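Local coordinates for citrate lyase subunit beta-like protein (PDB 6CHU) that is a magnesium-dependent lyase of the HpcH/HpaI aldolase family, a homotrimeric TIM-barrel enzyme linked to itaconate dissimilation and leucine catabolism, at residues S155-D160 with Q200-D205. Sequence-based numbering, arbitrary orientation.
Sequences SSRRAD and QEEARD
The NH1/NH2 edge of the Arg157 guanidinium faces the Glu202 carboxylate, with Glu202 CD in plane at that edge, while Tyr163 engages the guanidinium by a cation-pi contact. The two flat groups are turned 33° from each other. Both terminal nitrogens converge on one oxygen: NH1 of Arg157 gives the shorter and straighter bond to Glu202 OE2, 2.9 Å, directed at its syn lone pair. Arg157 NH2 reaches the same Glu202 OE2 at 3.2 Å with a more bent N-H...O angle of 139°, approaching somewhat out of the carboxylate plane. OE2 therefore accepts two unequal bonds, while Glu202 OE1 is hydrogen-bonded to His190 ND1, so each carboxylate oxygen has a partner. Arg157 NH1 also donates a hydrogen bond to Gly161 O, tying the guanidinium back to its own loop. The Arg157 chain is extended from CG to NE and that of Glu202 beyond CG, and the two come from opposite directions; with CG of Glu202 anti to the backbone N (chi1 -167°), its carboxylate is carried off the helix toward the loop. Their reach spans 12.4 Å between Arg157 CA and Glu202 CA. This salt bridge joins the loop between helices 144-151 and 165-180 to helix 196-209, on the periphery of a TIM barrel.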
ATOM      1  N   SER A 155      -1.588 -12.139 -15.486  1.00 26.26           N
ATOM      2  CA  SER A 155      -2.999 -11.815 -15.311  1.00 25.31           C
ATOM      3  C   SER A 155      -3.163 -10.853 -14.145  1.00 29.30           C
ATOM      4  O   SER A 155      -2.435 -10.933 -13.152  1.00 27.15           O
ATOM      5  CB  SER A 155      -3.856 -13.068 -15.089  1.00 33.31           C
ATOM      6  OG  SER A 155      -3.520 -13.726 -13.894  1.00 31.21           O
ATOM      7  N   SER A 156      -4.117  -9.937 -14.287  1.00 24.72           N
ATOM      8  CA  SER A 156      -4.421  -8.968 -13.246  1.00 24.49           C
ATOM      9  C   SER A 156      -5.508  -9.438 -12.288  1.00 24.60           C
ATOM     10  O   SER A 156      -5.686  -8.822 -11.228  1.00 24.26           O
ATOM     11  CB  SER A 156      -4.849  -7.646 -13.883  1.00 25.13           C
ATOM     12  OG  SER A 156      -5.954  -7.864 -14.734  1.00 33.87           O
ATOM     13  N   ARG A 157      -6.249 -10.491 -12.642  1.00 25.43           N
ATOM     14  CA  ARG A 157      -7.389 -10.949 -11.858  1.00 25.90           C
ATOM     15  C   ARG A 157      -7.271 -12.427 -11.526  1.00 29.20           C
ATOM     16  O   ARG A 157      -6.747 -13.219 -12.313  1.00 29.63           O
ATOM     17  CB  ARG A 157      -8.710 -10.717 -12.613  1.00 29.07           C
ATOM     18  CG  ARG A 157      -9.035  -9.248 -12.808  1.00 28.03           C
ATOM     19  CD  ARG A 157     -10.246  -9.043 -13.725  1.00 26.81           C
ATOM     20  NE  ARG A 157     -10.370  -7.638 -14.122  1.00 29.45           N
ATOM     21  CZ  ARG A 157     -11.037  -6.721 -13.427  1.00 28.05           C
ATOM     22  NH1 ARG A 157     -11.649  -7.061 -12.299  1.00 27.00           N
ATOM     23  NH2 ARG A 157     -11.107  -5.471 -13.869  1.00 28.55           N
ATOM     24  N   ARG A 158      -7.789 -12.792 -10.354  1.00 25.07           N
ATOM     25  CA  ARG A 158      -7.911 -14.192  -9.980  1.00 31.00           C
ATOM     26  C   ARG A 158      -9.029 -14.854 -10.782  1.00 38.52           C
ATOM     27  O   ARG A 158      -9.726 -14.219 -11.578  1.00 33.97           O
ATOM     28  CB  ARG A 158      -8.205 -14.340  -8.489  1.00 34.09           C
ATOM     29  CG  ARG A 158      -7.291 -13.576  -7.582  1.00 39.87           C
ATOM     30  CD  ARG A 158      -7.546 -13.971  -6.144  1.00 50.03           C
ATOM     31  NE  ARG A 158      -6.794 -13.115  -5.235  1.00 63.74           N
ATOM     32  CZ  ARG A 158      -5.489 -13.226  -5.012  1.00 71.02           C
ATOM     33  NH1 ARG A 158      -4.782 -14.162  -5.633  1.00 73.52           N
ATOM     34  NH2 ARG A 158      -4.888 -12.396  -4.168  1.00 69.41           N
ATOM     35  N   ALA A 159      -9.219 -16.150 -10.530  1.00 44.27           N
ATOM     36  CA  ALA A 159     -10.217 -16.921 -11.266  1.00 49.91           C
ATOM     37  C   ALA A 159     -11.624 -16.371 -11.062  1.00 51.69           C
ATOM     38  O   ALA A 159     -12.438 -16.373 -11.993  1.00 53.34           O
ATOM     39  CB  ALA A 159     -10.148 -18.389 -10.849  1.00 52.52           C
ATOM     40  N   ASP A 160     -11.932 -15.892  -9.856  1.00 51.55           N
ATOM     41  CA  ASP A 160     -13.245 -15.323  -9.574  1.00 52.40           C
ATOM     42  C   ASP A 160     -13.423 -13.911 -10.125  1.00 51.03           C
ATOM     43  O   ASP A 160     -14.496 -13.325  -9.941  1.00 47.70           O
ATOM     44  CB  ASP A 160     -13.509 -15.326  -8.063  1.00 56.38           C
ATOM     45  CG  ASP A 160     -12.521 -14.468  -7.285  1.00 57.31           C
ATOM     46  OD1 ASP A 160     -11.600 -13.892  -7.899  1.00 49.81           O
ATOM     47  OD2 ASP A 160     -12.664 -14.376  -6.047  1.00 58.22           O
ATOM     48  N   GLN A 200     -20.641  -4.045 -12.307  1.00 26.06           N
ATOM     49  CA  GLN A 200     -21.519  -3.432 -11.318  1.00 28.85           C
ATOM     50  C   GLN A 200     -20.864  -3.420  -9.942  1.00 25.44           C
ATOM     51  O   GLN A 200     -20.811  -2.379  -9.278  1.00 28.95           O
ATOM     52  CB  GLN A 200     -22.857  -4.164 -11.280  1.00 32.09           C
ATOM     53  CG  GLN A 200     -23.938  -3.373 -10.592  1.00 45.61           C
ATOM     54  CD  GLN A 200     -25.321  -3.926 -10.865  1.00 60.07           C
ATOM     55  OE1 GLN A 200     -25.477  -4.942 -11.547  1.00 66.79           O
ATOM     56  NE2 GLN A 200     -26.336  -3.254 -10.341  1.00 65.15           N
ATOM     57  N   GLU A 201     -20.329  -4.571  -9.516  1.00 25.06           N
ATOM     58  CA  GLU A 201     -19.690  -4.667  -8.206  1.00 29.16           C
ATOM     59  C   GLU A 201     -18.456  -3.780  -8.123  1.00 27.73           C
ATOM     60  O   GLU A 201     -18.191  -3.160  -7.085  1.00 26.88           O
ATOM     61  CB  GLU A 201     -19.310  -6.120  -7.919  1.00 33.31           C
ATOM     62  CG  GLU A 201     -20.479  -7.093  -7.944  1.00 44.58           C
ATOM     63  CD  GLU A 201     -20.049  -8.509  -7.608  1.00 63.32           C
ATOM     64  OE1 GLU A 201     -18.834  -8.723  -7.394  1.00 66.72           O
ATOM     65  OE2 GLU A 201     -20.922  -9.404  -7.556  1.00 69.38           O
ATOM     66  N   GLU A 202     -17.684  -3.728  -9.211  1.00 24.47           N
ATOM     67  CA  GLU A 202     -16.456  -2.947  -9.267  1.00 24.82           C
ATOM     68  C   GLU A 202     -16.741  -1.450  -9.209  1.00 26.75           C
ATOM     69  O   GLU A 202     -16.070  -0.707  -8.479  1.00 24.83           O
ATOM     70  CB  GLU A 202     -15.716  -3.307 -10.553  1.00 25.79           C
ATOM     71  CG  GLU A 202     -14.279  -2.847 -10.668  1.00 28.93           C
ATOM     72  CD  GLU A 202     -13.567  -3.642 -11.744  1.00 27.25           C
ATOM     73  OE1 GLU A 202     -13.732  -3.310 -12.937  1.00 25.32           O
ATOM     74  OE2 GLU A 202     -12.895  -4.633 -11.400  1.00 27.74           O
ATOM     75  N   ALA A 203     -17.723  -0.986  -9.985  1.00 23.80           N
ATOM     76  CA  ALA A 203     -18.050   0.438  -9.986  1.00 23.91           C
ATOM     77  C   ALA A 203     -18.746   0.846  -8.691  1.00 25.48           C
ATOM     78  O   ALA A 203     -18.531   1.957  -8.194  1.00 25.95           O
ATOM     79  CB  ALA A 203     -18.917   0.778 -11.199  1.00 26.71           C
ATOM     80  N   ARG A 204     -19.602  -0.026  -8.138  1.00 23.45           N
ATOM     81  CA  ARG A 204     -20.141   0.240  -6.802  1.00 23.48           C
ATOM     82  C   ARG A 204     -19.014   0.365  -5.781  1.00 23.04           C
ATOM     83  O   ARG A 204     -19.017   1.282  -4.946  1.00 26.08           O
ATOM     84  CB  ARG A 204     -21.120  -0.859  -6.386  1.00 24.90           C
ATOM     85  CG  ARG A 204     -22.488  -0.749  -7.021  1.00 34.58           C
ATOM     86  CD  ARG A 204     -23.393  -1.834  -6.442  1.00 38.89           C
ATOM     87  NE  ARG A 204     -24.731  -1.811  -7.010  1.00 56.37           N
ATOM     88  CZ  ARG A 204     -25.587  -2.825  -6.919  1.00 69.78           C
ATOM     89  NH1 ARG A 204     -25.233  -3.938  -6.290  1.00 73.65           N
ATOM     90  NH2 ARG A 204     -26.793  -2.729  -7.461  1.00 71.54           N
ATOM     91  N   ASP A 205     -18.046  -0.553  -5.835  1.00 24.66           N
ATOM     92  CA  ASP A 205     -16.884  -0.478  -4.953  1.00 19.18           C
ATOM     93  C   ASP A 205     -16.139   0.837  -5.139  1.00 27.47           C
ATOM     94  O   ASP A 205     -15.733   1.482  -4.164  1.00 26.26           O
ATOM     95  CB  ASP A 205     -15.939  -1.645  -5.239  1.00 25.21           C
ATOM     96  CG  ASP A 205     -16.343  -2.936  -4.551  1.00 34.68           C
ATOM     97  OD1 ASP A 205     -17.418  -2.987  -3.909  1.00 35.50           O
ATOM     98  OD2 ASP A 205     -15.559  -3.914  -4.653  1.00 30.11           O
TER